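Local coordinates for putative HAD family hydrolase (Streptomyces avermitilis, PDB 3MMZ) that is the HAD phosphatase domain of a longer KdsC-family protein and hydrolyses phosphate esters with a divalent metal cofactor, probably those of sialic acid-type sugars, at the interface of chains A and B. Sequence-based numbering; all coordinates share one arbitrary frame. Chains: chain A/B, putative HAD family hydrolase.

The interface of chains A and B. Residues chain A 46, 152, 161; chain B 111-112, 131.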
# COMPACT_ATOMS: atom_id res chain seq x y z
N LEU A 46 -18.97 1.06 18.88
CA LEU A 46 -18.64 0.28 20.06
C LEU A 46 -17.81 1.11 21.05
O LEU A 46 -18.08 1.10 22.27
CB LEU A 46 -17.90 -1.00 19.64
CG LEU A 46 -17.84 -2.22 20.56
CD1 LEU A 46 -19.23 -2.79 20.87
CD2 LEU A 46 -16.98 -3.30 19.91
N ARG A 152 -12.57 4.20 18.29
CA ARG A 152 -12.38 2.98 19.05
C ARG A 152 -10.96 2.90 19.62
O ARG A 152 -10.78 2.48 20.76
CB ARG A 152 -12.68 1.74 18.20
CG ARG A 152 -12.67 0.50 19.07
CD ARG A 152 -12.96 -0.74 18.29
NE ARG A 152 -12.97 -1.90 19.17
CZ ARG A 152 -13.45 -3.09 18.83
NH1 ARG A 152 -14.00 -3.26 17.62
NH2 ARG A 152 -13.42 -4.09 19.69
N PRO A 161 -7.81 -2.21 25.92
CA PRO A 161 -8.25 -2.89 24.69
C PRO A 161 -9.53 -3.72 24.85
O PRO A 161 -10.18 -4.04 23.84
CB PRO A 161 -7.05 -3.80 24.35
CG PRO A 161 -6.29 -3.94 25.62
CD PRO A 161 -6.47 -2.64 26.34
N ASP B 111 -14.69 -9.92 15.91
CA ASP B 111 -14.65 -9.02 17.07
C ASP B 111 -14.81 -9.78 18.40
O ASP B 111 -15.08 -10.98 18.42
CB ASP B 111 -15.68 -7.89 16.93
CG ASP B 111 -15.19 -6.56 17.53
OD1 ASP B 111 -14.39 -6.55 18.48
OD2 ASP B 111 -15.62 -5.49 17.06
N VAL B 112 -14.66 -9.06 19.50
CA VAL B 112 -14.64 -9.70 20.82
C VAL B 112 -15.95 -10.41 21.17
O VAL B 112 -15.93 -11.39 21.92
CB VAL B 112 -14.20 -8.74 21.95
CG1 VAL B 112 -12.74 -8.31 21.73
CG2 VAL B 112 -15.10 -7.52 22.03
N HIS B 131 -10.26 -7.92 15.25
CA HIS B 131 -9.64 -7.43 16.48
C HIS B 131 -8.43 -8.31 16.82
O HIS B 131 -8.47 -9.52 16.60
CB HIS B 131 -10.69 -7.50 17.60
CG HIS B 131 -10.25 -6.90 18.90
ND1 HIS B 131 -9.47 -7.59 19.80
CD2 HIS B 131 -10.51 -5.70 19.46
CE1 HIS B 131 -9.25 -6.83 20.86
NE2 HIS B 131 -9.87 -5.67 20.68
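An end-on arginine-carboxylate salt bridge joins helix 150-159 of chain A to the loop of chain B that follows strand 105-109, with A:Arg152 and B:Asp111 meeting tip to tip. The arginine chain runs extended from CG to NE, CG anti to the backbone N (chi1 -171°), which carries the guanidinium straight out to its mate. A:Arg152 NH1 donates to B:Asp111 OD2 (2.8 Å). A:Arg152 NH2 donates to the syn lone pair of B:Asp111 OD1 (2.9 Å). The guanidinium and carboxylate planes are nearly coplanar, 25° apart. B:Asp111 OD1 also accepts from B:Val112 N (2.7 Å), which comes from the anti side, tilted out of the carboxylate plane, and fixes the rotation of the carboxylate at the start of 3-10 helix 112-114. An alanine in place of B:Asp111 would probably leave the A:Arg152 guanidinium without its charged mate and free to swing.

A:Leu46 CD2 lies 3.5 Å above one face of the A:Arg152 guanidinium, toward its rim. The B:His131 side chain crosses the arginine at about a right angle, with B:His131 CD2 3.3 Å from A:Arg152 NH2, while B:Val112 CG1 sits over the centre of the imidazole ring.

In the fold, B:Asp111 directly follows B:Asn110, a ligand of the calcium ion, and B:His131 comes from a separate loop just before helix 132-137. This patch ties that edge of the HAD domain to helices 42-53 and 150-159 of the next subunit, consistent with the homotetramer.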